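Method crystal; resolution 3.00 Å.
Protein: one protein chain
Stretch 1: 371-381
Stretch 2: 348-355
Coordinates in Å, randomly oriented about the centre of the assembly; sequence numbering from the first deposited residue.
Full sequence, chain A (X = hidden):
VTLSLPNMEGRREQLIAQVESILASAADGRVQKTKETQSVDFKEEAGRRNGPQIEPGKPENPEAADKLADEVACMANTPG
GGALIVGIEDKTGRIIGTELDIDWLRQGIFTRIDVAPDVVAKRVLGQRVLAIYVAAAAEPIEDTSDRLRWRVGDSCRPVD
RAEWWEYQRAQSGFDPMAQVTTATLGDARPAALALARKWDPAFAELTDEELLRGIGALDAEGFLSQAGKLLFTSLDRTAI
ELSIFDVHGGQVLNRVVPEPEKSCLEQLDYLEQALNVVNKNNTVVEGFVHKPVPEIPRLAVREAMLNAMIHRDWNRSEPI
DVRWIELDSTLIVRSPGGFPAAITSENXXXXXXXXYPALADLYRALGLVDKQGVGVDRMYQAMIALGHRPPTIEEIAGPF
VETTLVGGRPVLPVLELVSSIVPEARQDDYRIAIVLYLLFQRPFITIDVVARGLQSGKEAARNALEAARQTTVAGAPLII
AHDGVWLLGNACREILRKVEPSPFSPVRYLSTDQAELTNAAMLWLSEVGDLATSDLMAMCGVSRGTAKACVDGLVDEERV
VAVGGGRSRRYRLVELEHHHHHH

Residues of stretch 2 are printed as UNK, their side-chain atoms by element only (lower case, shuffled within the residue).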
# COMPACT_ATOMS: atom_id res chain seq x y z
N LYS A 371 -1.63 3.54 2.81
CA LYS A 371 -0.32 2.89 2.88
C LYS A 371 0.29 2.74 1.49
O LYS A 371 1.32 3.34 1.20
CB LYS A 371 -0.42 1.50 3.52
CG LYS A 371 -0.22 1.49 5.03
CD LYS A 371 0.41 0.16 5.48
CE LYS A 371 -0.40 -1.06 5.01
NZ LYS A 371 0.33 -2.34 5.20
N GLN A 372 -0.33 1.94 0.63
CA GLN A 372 0.19 1.78 -0.73
C GLN A 372 -0.66 0.84 -1.54
O GLN A 372 -1.47 1.26 -2.38
CB GLN A 372 1.64 1.29 -0.73
CG GLN A 372 2.27 1.04 -2.13
CD GLN A 372 2.51 2.31 -2.97
OE1 GLN A 372 3.31 3.17 -2.59
NE2 GLN A 372 1.82 2.41 -4.11
N GLY A 373 -0.47 -0.45 -1.30
CA GLY A 373 -1.24 -1.44 -2.02
C GLY A 373 -2.71 -1.17 -1.80
O GLY A 373 -3.54 -1.41 -2.67
N VAL A 374 -3.03 -0.65 -0.62
CA VAL A 374 -4.42 -0.34 -0.29
C VAL A 374 -5.01 0.53 -1.40
O VAL A 374 -6.15 0.32 -1.81
CB VAL A 374 -4.53 0.39 1.06
CG1 VAL A 374 -5.99 0.52 1.46
CG2 VAL A 374 -3.75 -0.35 2.13
N GLY A 375 -4.23 1.49 -1.87
CA GLY A 375 -4.68 2.39 -2.92
C GLY A 375 -5.17 1.65 -4.15
O GLY A 375 -6.37 1.60 -4.43
N VAL A 376 -4.24 1.09 -4.90
CA VAL A 376 -4.61 0.37 -6.11
C VAL A 376 -5.67 -0.72 -5.85
O VAL A 376 -6.55 -0.93 -6.68
CB VAL A 376 -3.37 -0.26 -6.75
CG1 VAL A 376 -2.64 -1.12 -5.73
CG2 VAL A 376 -3.79 -1.10 -7.95
N ASP A 377 -5.57 -1.41 -4.72
CA ASP A 377 -6.53 -2.47 -4.38
C ASP A 377 -7.95 -1.93 -4.15
O ASP A 377 -8.92 -2.52 -4.61
CB ASP A 377 -6.08 -3.25 -3.13
CG ASP A 377 -4.87 -4.14 -3.38
OD1 ASP A 377 -4.41 -4.79 -2.41
OD2 ASP A 377 -4.36 -4.21 -4.53
N ARG A 378 -8.07 -0.81 -3.44
CA ARG A 378 -9.39 -0.22 -3.21
C ARG A 378 -9.93 0.26 -4.53
O ARG A 378 -11.14 0.28 -4.75
CB ARG A 378 -9.28 0.95 -2.24
CG ARG A 378 -8.99 0.52 -0.83
CD ARG A 378 -8.92 1.70 0.10
NE ARG A 378 -10.05 2.62 -0.08
CZ ARG A 378 -10.23 3.70 0.67
NH1 ARG A 378 -11.27 4.50 0.46
NH2 ARG A 378 -9.38 3.98 1.65
N MSE A 379 -9.02 0.64 -5.42
CA MSE A 379 -9.42 1.11 -6.73
C MSE A 379 -10.05 -0.08 -7.45
O MSE A 379 -11.21 -0.03 -7.82
CB MSE A 379 -8.21 1.63 -7.51
CG MSE A 379 -8.57 2.24 -8.86
SE MSE A 379 -7.03 2.83 -9.89
CE MSE A 379 -6.27 1.11 -10.28
N TYR A 380 -9.27 -1.15 -7.62
CA TYR A 380 -9.78 -2.34 -8.27
C TYR A 380 -11.12 -2.73 -7.69
O TYR A 380 -12.10 -2.87 -8.41
CB TYR A 380 -8.81 -3.49 -8.07
CG TYR A 380 -7.85 -3.66 -9.20
CD1 TYR A 380 -7.89 -4.80 -10.00
CD2 TYR A 380 -6.88 -2.70 -9.46
CE1 TYR A 380 -6.99 -4.99 -11.04
CE2 TYR A 380 -5.97 -2.86 -10.49
CZ TYR A 380 -6.03 -4.01 -11.28
OH TYR A 380 -5.11 -4.20 -12.29
N GLN A 381 -11.16 -2.90 -6.37
CA GLN A 381 -12.39 -3.25 -5.67
C GLN A 381 -13.55 -2.35 -6.11
O GLN A 381 -14.56 -2.84 -6.63
CB GLN A 381 -12.18 -3.15 -4.15
CG GLN A 381 -13.23 -2.33 -3.38
CD GLN A 381 -14.55 -3.05 -3.19
OE1 GLN A 381 -15.60 -2.41 -3.08
NE2 GLN A 381 -14.51 -4.37 -3.13
N UNK A 348 2.36 -5.55 -10.61
CA UNK A 348 2.15 -4.22 -10.07
C UNK A 348 1.30 -4.18 -8.80
O UNK A 348 1.68 -3.54 -7.82
c UNK A 348 1.52 -3.30 -11.14
c UNK A 348 2.55 -2.94 -12.19
c UNK A 348 0.34 -4.01 -11.78
N UNK A 349 0.15 -4.86 -8.83
CA UNK A 349 -0.75 -4.89 -7.66
C UNK A 349 -0.07 -5.40 -6.40
O UNK A 349 -0.63 -5.31 -5.30
c UNK A 349 -4.33 -6.13 -8.72
c UNK A 349 -3.15 -5.16 -8.67
c UNK A 349 -1.97 -5.78 -7.94
c UNK A 349 -2.69 -4.77 -10.06
N UNK A 350 1.15 -5.92 -6.55
CA UNK A 350 1.91 -6.45 -5.43
C UNK A 350 3.09 -5.56 -5.09
O UNK A 350 3.60 -5.60 -3.97
o UNK A 350 3.23 -7.84 -6.93
c UNK A 350 2.40 -7.86 -5.77
N UNK A 351 3.53 -4.76 -6.05
CA UNK A 351 4.65 -3.86 -5.82
C UNK A 351 4.32 -2.91 -4.68
O UNK A 351 3.15 -2.63 -4.42
c UNK A 351 6.09 -2.08 -6.91
n UNK A 351 5.81 -0.80 -7.11
c UNK A 351 4.94 -3.06 -7.09
o UNK A 351 7.21 -2.48 -6.59
N UNK A 352 5.36 -2.43 -4.01
CA UNK A 352 5.20 -1.50 -2.89
C UNK A 352 6.25 -0.38 -2.92
O UNK A 352 5.99 0.72 -2.43
c UNK A 352 1.05 -4.16 -1.68
c UNK A 352 2.76 -2.41 -1.26
n UNK A 352 1.65 -3.28 -0.88
c UNK A 352 4.07 -3.16 -1.30
n UNK A 352 0.06 -4.92 -1.22
n UNK A 352 1.46 -4.28 -2.94
c UNK A 352 5.26 -2.24 -1.56
N UNK A 353 7.42 -0.66 -3.50
CA UNK A 353 8.51 0.33 -3.61
C UNK A 353 8.22 1.37 -4.70
O UNK A 353 8.19 1.04 -5.89
c UNK A 353 9.84 -0.37 -3.89
N UNK A 354 8.02 2.62 -4.29
CA UNK A 354 7.73 3.71 -5.22
C UNK A 354 8.99 4.30 -5.82
O UNK A 354 10.07 4.14 -5.28
c UNK A 354 6.94 4.79 -4.50
N UNK A 355 8.84 4.97 -6.96
CA UNK A 355 9.96 5.58 -7.64
C UNK A 355 10.59 6.63 -6.73
O UNK A 355 11.81 6.68 -6.53
n UNK A 355 10.89 5.90 -12.69
c UNK A 355 10.05 7.82 -10.80
c UNK A 355 10.62 6.93 -9.72
c UNK A 355 9.60 6.19 -12.60
n UNK A 355 8.74 5.57 -13.39
n UNK A 355 9.18 7.09 -11.71
c UNK A 355 9.51 6.24 -8.94
O HOH W 1 -2.49 -7.26 -3.85

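Position 348 carries three side-chain carbons, one holding the other two, so the branch sits at CB. The nearest of them is 5.5 Å from Y380 OH, so the side chain does not touch stretch 1. This is V348, and its part is played by the backbone: its O accepts from the N of 351 at 2.8 Å, closing a type I turn.

Position 349 has four carbons, forked at the second. One fork carbon lies 3.8 Å from the centroid of the Y380 ring and only 16° off the ring normal, so it rests over the face. The other comes within 3.3 Å of Y380 OH, and the branching carbon is 4.2 Å from V376 CG2. A fork one carbon beyond CB means leucine, L349. Its CA-to-CB bond points sideways, yet the end of the chain comes nearer to the helix; CD2 is the carbon over the ring, in a CH-pi contact.

Position 350 shows one carbon and then one oxygen, the mark of a serine. S350 points away and touches nothing on stretch 1.

At position 351 there are two carbons, the second carrying one oxygen and one nitrogen: four heavy atoms ending in a planar group. By composition that is an amide of asparagine length, N351. The side chain serves its own loop, with ND2 donating to the O of 353 at 3.2 Å, while its backbone O lies 4.4 Å from Q372 CG.

Position 352 has three carbons, a nitrogen, then a carbon bearing two more nitrogens. The third carbon packs 3.6 Å from Q372 CG, and the planar end places one face over G373 N. The guanidinium identifies R352. Its NH1 donates to N351 O at 2.8 Å and, weakly, to L349 O at 3.3 Å, so the arginine folds back on its own turn; NE lies 3.6 Å from G373 N without a hydrogen bond.

Position 353 has a single carbon pointing away from stretch 1, hence A353. Position 354 also has one carbon, but it points toward stretch 1 and lies 4.4 Å from Q372 OE1: A354. Position 355 repeats the pattern of 352, three carbons, a nitrogen and a carbon with two nitrogens, and is R355, out of reach of stretch 1 and bonded elsewhere in the structure.

No direct hydrogen bond crosses this contact, which works by packing. L349 meets V376 and Y380, one helical turn apart, while the R352 guanidinium lies against the start of stretch 1. Glycine is what the space permits here: an ideal CB built on G373 would sit 2.3 Å from R352 NH2, a clash. A water lies 3.1 Å from L349 O and 3.4 Å from D377 OD1, within reach of both, the second weak; it need not bond to both at once. The rule to read is a turn braced by its own arginine, offering one leucine to the helix and a flat guanidinium to a glycine.

Stretch 2 348-355: VLSNRAAR
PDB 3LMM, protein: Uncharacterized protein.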